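Local coordinates for putative endonuclease/exonuclease/phosphatase family protein (Bacteroides vulgatus ATCC 8482, PDB 3G6S) that probably acts as a nuclease of the endonuclease/exonuclease/phosphatase family, at residues G68-K73 against V113-A118; N136-H141 against D172-D177. All coordinates share one frame; numbering follows the deposited sequence.

Interaction 1 (G68-K73 against V113-A118)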
loop_
_atom_site.group_PDB
_atom_site.type_symbol
_atom_site.label_atom_id
_atom_site.label_comp_id
_atom_site.label_asym_id
_atom_site.label_seq_id
_atom_site.Cartn_x
_atom_site.Cartn_y
_atom_site.Cartn_z
ATOM N N GLY A 68 7.517 -11.262 -6.871
ATOM C CA GLY A 68 8.071 -11.649 -5.585
ATOM C C GLY A 68 9.314 -10.836 -5.290
ATOM O O GLY A 68 10.089 -10.542 -6.199
ATOM N N ARG A 69 9.516 -10.471 -4.030
ATOM C CA ARG A 69 10.674 -9.667 -3.660
ATOM C C ARG A 69 11.982 -10.440 -3.481
ATOM O O ARG A 69 13.010 -9.843 -3.171
ATOM C CB ARG A 69 10.375 -8.885 -2.379
ATOM C CG ARG A 69 10.074 -9.759 -1.172
ATOM C CD ARG A 69 9.708 -8.906 0.014
ATOM N NE ARG A 69 9.490 -9.695 1.221
ATOM C CZ ARG A 69 9.198 -9.170 2.404
ATOM N NH1 ARG A 69 9.020 -9.961 3.446
ATOM N NH2 ARG A 69 9.082 -7.856 2.547
ATOM N N ASP A 70 11.959 -11.755 -3.675
ATOM C CA ASP A 70 13.174 -12.546 -3.506
ATOM C C ASP A 70 13.931 -12.792 -4.812
ATOM O O ASP A 70 15.157 -12.702 -4.847
ATOM C CB ASP A 70 12.849 -13.887 -2.835
ATOM C CG ASP A 70 12.467 -13.733 -1.367
ATOM O OD1 ASP A 70 13.161 -12.996 -0.628
ATOM O OD2 ASP A 70 11.476 -14.358 -0.939
ATOM N N ASP A 71 13.200 -13.096 -5.881
ATOM C CA ASP A 71 13.815 -13.356 -7.172
ATOM C C ASP A 71 13.097 -12.642 -8.309
ATOM O O ASP A 71 13.177 -13.059 -9.466
ATOM C CB ASP A 71 13.843 -14.858 -7.453
ATOM C CG ASP A 71 12.486 -15.518 -7.275
ATOM O OD1 ASP A 71 11.453 -14.820 -7.383
ATOM O OD2 ASP A 71 12.451 -16.747 -7.031
ATOM N N GLY A 72 12.389 -11.571 -7.976
ATOM C CA GLY A 72 11.668 -10.812 -8.985
ATOM C C GLY A 72 10.669 -11.606 -9.808
ATOM O O GLY A 72 10.264 -11.173 -10.889
ATOM N N LYS A 73 10.267 -12.766 -9.298
ATOM C CA LYS A 73 9.313 -13.615 -9.998
ATOM C C LYS A 73 8.138 -13.982 -9.096
ATOM O O LYS A 73 7.186 -13.210 -8.983
ATOM C CB LYS A 73 10.007 -14.877 -10.512
ATOM C CG LYS A 73 11.088 -14.586 -11.545
ATOM C CD LYS A 73 11.783 -15.848 -12.040
ATOM C CE LYS A 73 12.809 -15.512 -13.113
ATOM N NZ LYS A 73 13.541 -16.714 -13.589
ATOM N N VAL A 113 16.824 -5.663 7.299
ATOM C CA VAL A 113 16.880 -6.978 7.922
ATOM C C VAL A 113 16.230 -7.993 6.984
ATOM O O VAL A 113 16.507 -9.191 7.056
ATOM C CB VAL A 113 16.144 -6.983 9.283
ATOM C CG1 VAL A 113 15.919 -8.404 9.753
ATOM C CG2 VAL A 113 16.967 -6.230 10.313
ATOM N N CYS A 114 15.369 -7.489 6.102
ATOM C CA CYS A 114 14.657 -8.302 5.115
ATOM C C CYS A 114 14.617 -7.532 3.803
ATOM O O CYS A 114 14.489 -6.307 3.804
ATOM C CB CYS A 114 13.213 -8.561 5.554
ATOM S SG CYS A 114 13.012 -9.461 7.105
ATOM N N VAL A 115 14.719 -8.241 2.685
ATOM C CA VAL A 115 14.671 -7.587 1.383
ATOM C C VAL A 115 13.328 -6.849 1.245
ATOM O O VAL A 115 12.276 -7.370 1.622
ATOM C CB VAL A 115 14.835 -8.620 0.233
ATOM C CG1 VAL A 115 13.787 -9.722 0.348
ATOM C CG2 VAL A 115 14.718 -7.919 -1.114
ATOM N N ARG A 116 13.367 -5.632 0.714
ATOM C CA ARG A 116 12.154 -4.839 0.556
ATOM C C ARG A 116 11.979 -4.327 -0.877
ATOM O O ARG A 116 12.956 -4.180 -1.615
ATOM C CB ARG A 116 12.176 -3.665 1.539
ATOM C CG ARG A 116 12.229 -4.089 3.006
ATOM C CD ARG A 116 10.961 -4.820 3.431
ATOM N NE ARG A 116 11.146 -5.541 4.687
ATOM C CZ ARG A 116 10.171 -6.129 5.376
ATOM N NH1 ARG A 116 8.920 -6.086 4.936
ATOM N NH2 ARG A 116 10.450 -6.766 6.510
ATOM N N ILE A 117 10.736 -4.066 -1.272
ATOM C CA ILE A 117 10.460 -3.574 -2.617
ATOM C C ILE A 117 9.325 -2.558 -2.679
ATOM O O ILE A 117 8.578 -2.349 -1.716
ATOM C CB ILE A 117 10.055 -4.710 -3.577
ATOM C CG1 ILE A 117 8.808 -5.417 -3.039
ATOM C CG2 ILE A 117 11.213 -5.666 -3.785
ATOM C CD1 ILE A 117 8.272 -6.501 -3.944
ATOM N N ALA A 118 9.207 -1.939 -3.846
ATOM C CA ALA A 118 8.153 -0.975 -4.123
ATOM C C ALA A 118 7.670 -1.305 -5.534
ATOM O O ALA A 118 8.478 -1.501 -6.433
ATOM C CB ALA A 118 8.703 0.445 -4.070
#

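Interaction 2 (N136-H141 against D172-D177)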
loop_
_atom_site.group_PDB
_atom_site.type_symbol
_atom_site.label_atom_id
_atom_site.label_comp_id
_atom_site.label_asym_id
_atom_site.label_seq_id
_atom_site.Cartn_x
_atom_site.Cartn_y
_atom_site.Cartn_z
ATOM N N ASN A 136 3.241 1.453 -4.380
ATOM C CA ASN A 136 2.903 0.657 -3.210
ATOM C C ASN A 136 4.170 0.018 -2.687
ATOM O O ASN A 136 4.923 -0.588 -3.447
ATOM C CB ASN A 136 1.914 -0.437 -3.591
ATOM C CG ASN A 136 1.424 -1.193 -2.393
ATOM O OD1 ASN A 136 0.966 -0.586 -1.418
ATOM N ND2 ASN A 136 1.507 -2.525 -2.444
ATOM N N THR A 137 4.408 0.127 -1.389
ATOM C CA THR A 137 5.631 -0.435 -0.851
ATOM C C THR A 137 5.480 -1.023 0.557
ATOM O O THR A 137 4.420 -0.907 1.165
ATOM C CB THR A 137 6.725 0.658 -0.869
ATOM O OG1 THR A 137 7.958 0.121 -0.383
ATOM C CG2 THR A 137 6.304 1.836 -0.015
ATOM N N HIS A 138 6.541 -1.664 1.050
ATOM C CA HIS A 138 6.585 -2.267 2.396
ATOM C C HIS A 138 7.979 -2.021 2.975
ATOM O O HIS A 138 8.949 -2.613 2.514
ATOM C CB HIS A 138 6.341 -3.779 2.335
ATOM C CG HIS A 138 6.039 -4.396 3.664
ATOM N ND1 HIS A 138 6.147 -3.694 4.846
ATOM C CD2 HIS A 138 5.593 -5.630 3.997
ATOM C CE1 HIS A 138 5.773 -4.472 5.852
ATOM N NE2 HIS A 138 5.434 -5.648 5.364
ATOM N N PHE A 139 8.076 -1.147 3.978
ATOM C CA PHE A 139 9.356 -0.796 4.609
ATOM C C PHE A 139 9.884 -1.799 5.642
ATOM O O PHE A 139 9.149 -2.662 6.125
ATOM C CB PHE A 139 9.235 0.580 5.272
ATOM C CG PHE A 139 9.450 1.736 4.331
ATOM C CD1 PHE A 139 9.110 1.641 2.988
ATOM C CD2 PHE A 139 9.964 2.938 4.800
ATOM C CE1 PHE A 139 9.284 2.727 2.131
ATOM C CE2 PHE A 139 10.139 4.025 3.946
ATOM C CZ PHE A 139 9.798 3.918 2.614
ATOM N N ASP A 140 11.172 -1.669 5.967
ATOM C CA ASP A 140 11.837 -2.523 6.952
ATOM C C ASP A 140 11.514 -2.015 8.363
ATOM O O ASP A 140 11.547 -0.812 8.616
ATOM C CB ASP A 140 13.355 -2.493 6.743
ATOM C CG ASP A 140 14.104 -3.420 7.701
ATOM O OD1 ASP A 140 15.344 -3.326 7.773
ATOM O OD2 ASP A 140 13.460 -4.250 8.378
ATOM N N HIS A 141 11.211 -2.931 9.278
ATOM C CA HIS A 141 10.882 -2.552 10.647
ATOM C C HIS A 141 12.122 -2.309 11.505
ATOM O O HIS A 141 12.073 -1.555 12.484
ATOM C CB HIS A 141 10.020 -3.628 11.296
ATOM C CG HIS A 141 10.623 -4.989 11.230
ATOM N ND1 HIS A 141 10.956 -5.711 12.359
ATOM C CD2 HIS A 141 10.967 -5.759 10.175
ATOM C CE1 HIS A 141 11.480 -6.866 11.995
ATOM N NE2 HIS A 141 11.499 -6.923 10.674
ATOM N N ASP A 172 2.993 -0.183 4.025
ATOM C CA ASP A 172 3.222 -0.396 5.435
ATOM C C ASP A 172 4.627 0.122 5.672
ATOM O O ASP A 172 5.591 -0.373 5.087
ATOM C CB ASP A 172 3.175 -1.881 5.765
ATOM C CG ASP A 172 3.188 -2.139 7.249
ATOM O OD1 ASP A 172 3.968 -1.469 7.968
ATOM O OD2 ASP A 172 2.420 -3.018 7.694
ATOM N N PHE A 173 4.748 1.113 6.535
ATOM C CA PHE A 173 6.050 1.670 6.807
ATOM C C PHE A 173 6.689 1.201 8.112
ATOM O O PHE A 173 7.835 1.550 8.404
ATOM C CB PHE A 173 5.951 3.191 6.770
ATOM C CG PHE A 173 5.444 3.719 5.465
ATOM C CD1 PHE A 173 4.091 3.603 5.132
ATOM C CD2 PHE A 173 6.329 4.273 4.536
ATOM C CE1 PHE A 173 3.622 4.028 3.889
ATOM C CE2 PHE A 173 5.876 4.704 3.287
ATOM C CZ PHE A 173 4.513 4.579 2.957
ATOM N N ASN A 174 5.952 0.416 8.889
ATOM C CA ASN A 174 6.461 -0.095 10.153
ATOM C C ASN A 174 6.922 0.982 11.117
ATOM O O ASN A 174 7.858 0.776 11.884
ATOM C CB ASN A 174 7.618 -1.068 9.927
ATOM C CG ASN A 174 7.153 -2.428 9.495
ATOM O OD1 ASN A 174 6.269 -3.028 10.120
ATOM N ND2 ASN A 174 7.757 -2.943 8.434
ATOM N N VAL A 175 6.292 2.147 11.061
ATOM C CA VAL A 175 6.639 3.233 11.975
ATOM C C VAL A 175 5.436 4.143 12.127
ATOM O O VAL A 175 4.468 4.050 11.370
ATOM C CB VAL A 175 7.852 4.064 11.471
ATOM C CG1 VAL A 175 9.134 3.271 11.659
ATOM C CG2 VAL A 175 7.671 4.435 10.005
ATOM N N THR A 176 5.470 5.006 13.125
ATOM C CA THR A 176 4.355 5.905 13.296
ATOM C C THR A 176 4.749 7.240 12.694
ATOM O O THR A 176 5.797 7.360 12.051
ATOM C CB THR A 176 4.000 6.099 14.782
ATOM O OG1 THR A 176 5.124 6.655 15.482
ATOM C CG2 THR A 176 3.609 4.772 15.401
ATOM N N ASP A 177 3.899 8.238 12.900
ATOM C CA ASP A 177 4.143 9.575 12.385
ATOM C C ASP A 177 5.266 10.230 13.176
ATOM O O ASP A 177 5.807 11.253 12.768
ATOM C CB ASP A 177 2.857 10.403 12.485
ATOM C CG ASP A 177 2.295 10.448 13.897
ATOM O OD1 ASP A 177 2.227 9.383 14.557
ATOM O OD2 ASP A 177 1.909 11.550 14.344
#

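Interaction 1 (G68-K73 against V113-A118)
R69 reaches across V115, R116 and I117 at the end of a DNase I-like alpha-beta sandwich, where the loop between strands 62-65 and 81-84 of one sheet meets the start of strand 117-125 in the other. Its CG lies between the backbone N and the carbonyl carbon (chi1 61°), and from there the chain runs extended to NE, from I117 back past V115 and R116. At the root of the side chain, R69 CB rests against the tip of I117, 3.5 Å from CD1, with the I117 CG2 branch also touching it. Further out, R69 CD comes within 3.4 Å of V115 O, and this carbonyl oxygen continues over one face of the guanidinium without hydrogen-bonding to it.

The two arginines lie side by side and point the same way, but their guanidinium planes stand almost perpendicular, 89° apart. R116 NH1 sits in the plane of the R69 group, at its edge, whereas R69 NH2 lies over a face of the R116 group. R69 NH2 and R116 NH1 are 3.0 Å apart, two like-charged donors that make no hydrogen bond; the salt bridge from R69 NH1 to E77 would partly offset the repulsion.

V115 crosses R69 obliquely and covers its backbone, placing CG2 3.3 Å from R69 O, an oxygen that also accepts from W97 NE1. The other branch, V115 CG1, meets D70 OD1 at 3.5 Å; the CB of D70 points away, but its carboxylate turns back toward V115. The loop behind R69 is held by a backbone bond from G68 N to K73 O (2.9 Å) and by an Asx turn, in which D71 OD1 accepts from K73 N at 3.0 Å.

Interaction 2 (N136-H141 against D172-D177)
With CG anti to the backbone N in both H138 (chi1 -166°) and D172 (chi1 -171°), the imidazole and the carboxylate lie side by side, pointing the same way. The closest touch between these side chains is H138 ND1 to D172 CB, at 3.6 Å. H138 and D172 pair as a parallel beta bridge, flanked by bonds from D172 N to T137 O (3.3 Å) and from F139 N to D172 O (2.8 Å). H138 ND1 adds a weak bond to the same D172 O. D172, F173 and N174 fall in the GDFN signature of this family, whose polar residues line the active-site end of the sandwich in relatives and probably do so here. D172 OD1 accepts from N174 N at 2.9 Å, closing an Asx turn, while D172 OD2 is held by N10 ND2. N174 packs its amide against H141 CB and gives a short but poorly angled, weak bond from ND2 to F139 O (2.7 Å). F173 and F139 form a tilted edge-to-face pair, planes 58° apart: the F173 edge enters with CD2 3.7 Å above the centre of the F139 ring.

Overall arrangement
The centres of interactions 1 and 2 lie about 14 Å apart, and they follow in series along the chain, the first closing before the second opens. Both reach the six-stranded sheet, in which strands 117-125 and 131-138, consecutive in the chain, are adjacent and antiparallel. The two contacts touch directly: T137 OG1 probably hydrogen-bonds to I117 O, and the side chain of R116 packs against the carbonyl oxygens of H138 and F139. Interaction 1 ties a loop of the seven-stranded sheet to this sheet near the protein surface; interaction 2, more buried, joins the C-terminal ends of the parallel strands 131-138 and 167-172. Together they link a peripheral loop to the loop after strand 167-172, which probably borders the active site as in relatives.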